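Local coordinates for putative Lipoprotein (Shewanella oneidensis, PDB 3U24) that is of unknown function but binds zinc and calcium, belongs to a family grouped with metallopeptidases and is probably a membrane-anchored lipoprotein, at residues K337-T341 with L548-E553; F534-Y538 with R567-L571. One frame throughout, in Å; residues are numbered along the deposited sequence.

Contact 1. Residues K337-T341 with L548-E553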
# COMPACT_ATOMS: atom_id res chain seq x y z
N LYS A 337 -5.86 -7.94 29.19
CA LYS A 337 -6.84 -8.84 28.56
C LYS A 337 -6.20 -10.05 27.90
O LYS A 337 -6.89 -10.88 27.31
CB LYS A 337 -7.67 -8.05 27.52
CG LYS A 337 -8.44 -6.89 28.14
CD LYS A 337 -9.67 -7.38 28.88
CE LYS A 337 -10.23 -6.33 29.83
NZ LYS A 337 -11.59 -6.80 30.26
N ASN A 338 -4.88 -10.16 27.99
CA ASN A 338 -4.18 -11.30 27.42
C ASN A 338 -4.41 -11.51 25.95
O ASN A 338 -4.62 -12.62 25.50
CB ASN A 338 -4.62 -12.57 28.14
CG ASN A 338 -3.81 -12.81 29.36
OD1 ASN A 338 -2.57 -12.79 29.28
ND2 ASN A 338 -4.46 -13.01 30.47
N ILE A 339 -4.35 -10.43 25.19
CA ILE A 339 -4.61 -10.48 23.78
C ILE A 339 -3.38 -11.01 23.00
O ILE A 339 -3.52 -11.85 22.12
CB ILE A 339 -5.06 -9.09 23.37
CG1 ILE A 339 -6.47 -8.88 23.96
CG2 ILE A 339 -4.98 -8.93 21.85
CD1 ILE A 339 -7.09 -7.54 23.63
N VAL A 340 -2.18 -10.57 23.35
CA VAL A 340 -0.97 -10.99 22.65
C VAL A 340 0.23 -10.57 23.50
O VAL A 340 0.19 -9.54 24.13
CB VAL A 340 -0.90 -10.33 21.24
CG1 VAL A 340 -0.59 -8.86 21.36
CG2 VAL A 340 0.10 -11.02 20.35
N THR A 341 1.29 -11.36 23.56
CA THR A 341 2.48 -10.97 24.32
C THR A 341 3.14 -9.77 23.66
O THR A 341 3.46 -9.80 22.48
CB THR A 341 3.52 -12.12 24.40
OG1 THR A 341 2.91 -13.29 24.94
CG2 THR A 341 4.77 -11.72 25.27
N LEU A 548 -7.41 -17.38 22.59
CA LEU A 548 -7.20 -16.21 21.74
C LEU A 548 -5.73 -15.77 21.60
O LEU A 548 -5.23 -15.56 20.47
CB LEU A 548 -8.08 -15.01 22.18
CG LEU A 548 -8.08 -13.82 21.20
CD1 LEU A 548 -8.64 -14.27 19.86
CD2 LEU A 548 -8.85 -12.62 21.76
N LYS A 549 -5.03 -15.67 22.71
CA LYS A 549 -3.63 -15.24 22.69
C LYS A 549 -2.72 -16.18 21.88
O LYS A 549 -1.87 -15.72 21.11
CB LYS A 549 -3.13 -15.10 24.12
CG LYS A 549 -1.73 -14.55 24.28
CD LYS A 549 -1.38 -14.56 25.75
CE LYS A 549 -0.28 -13.59 26.09
NZ LYS A 549 -0.13 -13.56 27.57
N ALA A 550 -2.91 -17.49 22.06
CA ALA A 550 -2.13 -18.51 21.33
C ALA A 550 -2.49 -18.45 19.86
O ALA A 550 -1.65 -18.65 19.01
CB ALA A 550 -2.39 -19.95 21.87
N PHE A 551 -3.74 -18.18 19.55
CA PHE A 551 -4.11 -18.02 18.15
C PHE A 551 -3.33 -16.86 17.51
O PHE A 551 -2.70 -17.01 16.47
CB PHE A 551 -5.62 -17.82 17.98
CG PHE A 551 -6.02 -17.46 16.57
CD1 PHE A 551 -6.14 -18.44 15.61
CD2 PHE A 551 -6.27 -16.16 16.22
CE1 PHE A 551 -6.51 -18.11 14.32
CE2 PHE A 551 -6.64 -15.82 14.93
CZ PHE A 551 -6.76 -16.82 13.99
N HIS A 552 -3.35 -15.73 18.19
CA HIS A 552 -2.70 -14.52 17.69
C HIS A 552 -1.24 -14.73 17.48
O HIS A 552 -0.71 -14.36 16.44
CB HIS A 552 -2.95 -13.32 18.61
CG HIS A 552 -4.35 -12.75 18.53
ND1 HIS A 552 -4.92 -12.07 19.56
CD2 HIS A 552 -5.31 -12.78 17.50
CE1 HIS A 552 -6.19 -11.70 19.21
NE2 HIS A 552 -6.42 -12.13 17.95
N GLU A 553 -0.56 -15.30 18.47
CA GLU A 553 0.90 -15.44 18.41
C GLU A 553 1.33 -16.42 17.33
O GLU A 553 2.33 -16.22 16.63
CB GLU A 553 1.46 -15.83 19.77
CG GLU A 553 1.38 -14.66 20.75
CD GLU A 553 1.69 -15.01 22.20
OE1 GLU A 553 2.23 -16.11 22.48
OE2 GLU A 553 1.41 -14.16 23.08

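Contact 2. Residues F534-Y538 with R567-L571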
# COMPACT_ATOMS: atom_id res chain seq x y z
N PHE A 534 -11.11 -17.01 9.26
CA PHE A 534 -10.21 -18.05 9.75
C PHE A 534 -10.25 -18.17 11.27
O PHE A 534 -10.27 -19.26 11.79
CB PHE A 534 -8.77 -17.84 9.28
CG PHE A 534 -7.78 -18.83 9.87
CD1 PHE A 534 -8.07 -20.19 9.90
CD2 PHE A 534 -6.58 -18.39 10.36
CE1 PHE A 534 -7.18 -21.09 10.44
CE2 PHE A 534 -5.66 -19.28 10.88
CZ PHE A 534 -5.97 -20.63 10.95
N ARG A 535 -10.29 -17.05 11.98
CA ARG A 535 -10.37 -17.12 13.42
C ARG A 535 -11.62 -17.88 13.85
O ARG A 535 -11.53 -18.78 14.70
CB ARG A 535 -10.33 -15.78 14.09
CG ARG A 535 -10.38 -15.95 15.58
CD ARG A 535 -10.46 -14.63 16.28
NE ARG A 535 -11.81 -14.11 16.31
CZ ARG A 535 -12.15 -12.98 16.89
NH1 ARG A 535 -11.23 -12.18 17.45
NH2 ARG A 535 -13.42 -12.64 16.91
N GLU A 536 -12.76 -17.52 13.29
CA GLU A 536 -14.00 -18.16 13.72
C GLU A 536 -13.97 -19.64 13.39
O GLU A 536 -14.49 -20.43 14.13
CB GLU A 536 -15.22 -17.48 13.15
CG GLU A 536 -15.43 -16.03 13.62
CD GLU A 536 -15.48 -15.86 15.15
OE1 GLU A 536 -16.43 -16.36 15.80
OE2 GLU A 536 -14.55 -15.22 15.72
N GLU A 537 -13.37 -20.00 12.26
CA GLU A 537 -13.17 -21.41 11.87
C GLU A 537 -12.27 -22.17 12.86
O GLU A 537 -12.51 -23.33 13.17
CB GLU A 537 -12.55 -21.46 10.47
CG GLU A 537 -12.12 -22.84 10.03
CD GLU A 537 -11.51 -22.87 8.64
OE1 GLU A 537 -10.96 -21.85 8.18
OE2 GLU A 537 -11.56 -23.93 8.00
N TYR A 538 -11.26 -21.50 13.36
CA TYR A 538 -10.36 -22.10 14.32
C TYR A 538 -11.02 -22.25 15.70
O TYR A 538 -10.78 -23.24 16.40
CB TYR A 538 -9.13 -21.25 14.43
CG TYR A 538 -7.91 -21.92 14.95
CD1 TYR A 538 -7.10 -22.64 14.10
CD2 TYR A 538 -7.49 -21.75 16.26
CE1 TYR A 538 -5.95 -23.23 14.55
CE2 TYR A 538 -6.33 -22.32 16.72
CZ TYR A 538 -5.57 -23.06 15.85
OH TYR A 538 -4.41 -23.64 16.25
N ARG A 567 -3.22 -19.92 7.12
CA ARG A 567 -4.31 -20.82 7.45
C ARG A 567 -3.93 -22.26 7.14
O ARG A 567 -4.12 -23.15 7.97
CB ARG A 567 -5.54 -20.47 6.64
CG ARG A 567 -6.70 -21.45 6.80
CD ARG A 567 -7.99 -20.95 6.11
NE ARG A 567 -8.99 -22.03 6.20
CZ ARG A 567 -9.04 -23.08 5.38
NH1 ARG A 567 -8.19 -23.22 4.37
NH2 ARG A 567 -9.95 -23.99 5.57
N GLN A 568 -3.43 -22.50 5.94
CA GLN A 568 -3.09 -23.87 5.50
C GLN A 568 -2.01 -24.46 6.45
O GLN A 568 -2.13 -25.61 6.86
CB GLN A 568 -2.62 -23.86 4.03
CG GLN A 568 -2.64 -25.20 3.29
CD GLN A 568 -2.61 -25.07 1.73
OE1 GLN A 568 -3.04 -24.05 1.13
NE2 GLN A 568 -2.12 -26.14 1.08
N LEU A 569 -1.00 -23.68 6.82
CA LEU A 569 0.07 -24.20 7.68
C LEU A 569 -0.47 -24.46 9.08
O LEU A 569 -0.11 -25.44 9.67
CB LEU A 569 1.30 -23.29 7.74
CG LEU A 569 2.00 -23.15 6.38
CD1 LEU A 569 2.85 -21.88 6.32
CD2 LEU A 569 2.80 -24.40 6.04
N MSE A 570 -1.36 -23.58 9.58
CA MSE A 570 -1.92 -23.74 10.92
C MSE A 570 -2.88 -24.90 10.99
O MSE A 570 -2.99 -25.50 12.05
CB MSE A 570 -2.59 -22.44 11.44
CG MSE A 570 -1.59 -21.42 11.89
SE MSE A 570 -2.31 -19.77 12.50
CE MSE A 570 -3.00 -20.47 14.17
N LEU A 571 -3.57 -25.23 9.88
CA LEU A 571 -4.52 -26.38 9.89
C LEU A 571 -3.85 -27.73 9.62
O LEU A 571 -4.32 -28.73 10.12
CB LEU A 571 -5.70 -26.16 8.93
CG LEU A 571 -6.71 -25.08 9.41
CD1 LEU A 571 -7.86 -24.90 8.43
CD2 LEU A 571 -7.22 -25.42 10.82

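Contact 1. Residues K337-T341 with L548-E553
Ile339 and Lys549 bring their CA atoms to 5.0 Å of each other, where the irregular chain after helix 319-337 runs against the first turns of helix 548-555. The carbonyl of Ile339 lies at the centre of the contact. His552 reaches it with ND1, 2.9 Å from Ile339 O, and the N-H...O line is almost straight at 168°. The oxygen sits in the plane of the imidazole, at its edge, whereas the nitrogen approaches from above the carbonyl plane. The same Ile339 O takes a CA-H...O contact from Lys549 CA at 3.4 Å. The other ring nitrogen, NE2, is hydrogen-bonded to the Tyr444 hydroxyl, so both ends of the imidazole are held and its rotation is fixed between the loop and helix 435-451. The loop begins with a Schellman motif: Asn338, with positive phi, ends helix 319-337 and turns the chain toward the helix near the C-terminus. Lys549 follows this turn with its chain extended and CG anti to the backbone N (chi1 -175°), which carries NZ past Asn338 O to a hydrogen bond with Asn338 OD1 at 3.1 Å. At the far end, Glu553 OE2 is gripped twice by Thr341. Thr341 N meets Glu553 OE2 on its anti side at 2.8 Å, somewhat out of the carboxylate plane, and OG1 donates from above that plane. Beneath this polar edge, Val340 CG2 rests on the aliphatic Glu553 CG at 3.9 Å, while Tyr420 touches both side chains and its hydroxyl also makes a hydrogen bond with Thr341 O.

Contact 2. Residues F534-Y538 with R567-L571
Phe534 and Arg567 face each other where helices 523-542 and 563-571 run nearly parallel, their local axes 11° apart in direction and 11.8 Å apart at closest approach. The packed part of the contact centres on the Phe534 ring. Over one face lies the aliphatic stem of Arg567, whose CG is 4.0 Å from the Phe534 ring centroid in a CH-pi contact. Selenomethionine Met570 comes to the ring edge instead: its SE is in the ring plane and 3.8 Å from Phe534 CE2, a Met-aromatic contact made with selenium. The Met570 chain then bends at its last torsion (chi3 73°), bringing CE to 4.0 Å from Tyr538 CZ. Phe551, from the helix that lies between these two in sequence, meets both aromatic rings and Met570, so the three successive C-terminal helices share one apolar cluster. The outer side is polar and more open to solvent. There Arg567, extended from CG to NE, grips Glu537 side-on in a two-bond salt bridge, one nitrogen to each oxygen. Arg567 NE lies 2.8 Å from Glu537 OE1 in an essentially straight bond (178°), and Arg567 NH2 lies 2.9 Å from Glu537 OE2, which accepts through its syn lone pair. Carboxylate and guanidinium are nearly coplanar. Replacing Arg567 with an alanine would probably leave the Glu537 carboxylate without its cationic mate and the Phe534 face less well covered where the CG methylene had lain. Leu571 borders both regions: CG is 4.1 Å from Phe534 CE1, and CD1 lies above the Arg567 guanidinium, offset toward its rim.

Contacts 1 and 2 have centres 15 Å apart and lie on the same side of the chain's centre, both within the DUF885 region of the protein. Their segments alternate along the sequence: 337-341, 534-538, 548-553, 567-571. The last three sit on consecutive helices, 523-542, 548-555 and 563-571, and the middle helix serves both contacts. One of its sides takes up the distant loop of contact 1, while Phe551 carries the connection to contact 2. Contact 2 thus joins helices close in sequence into a cluster of C-terminal helices, and contact 1 ties that cluster to a chain region about 200 residues earlier, ahead of the small sheet.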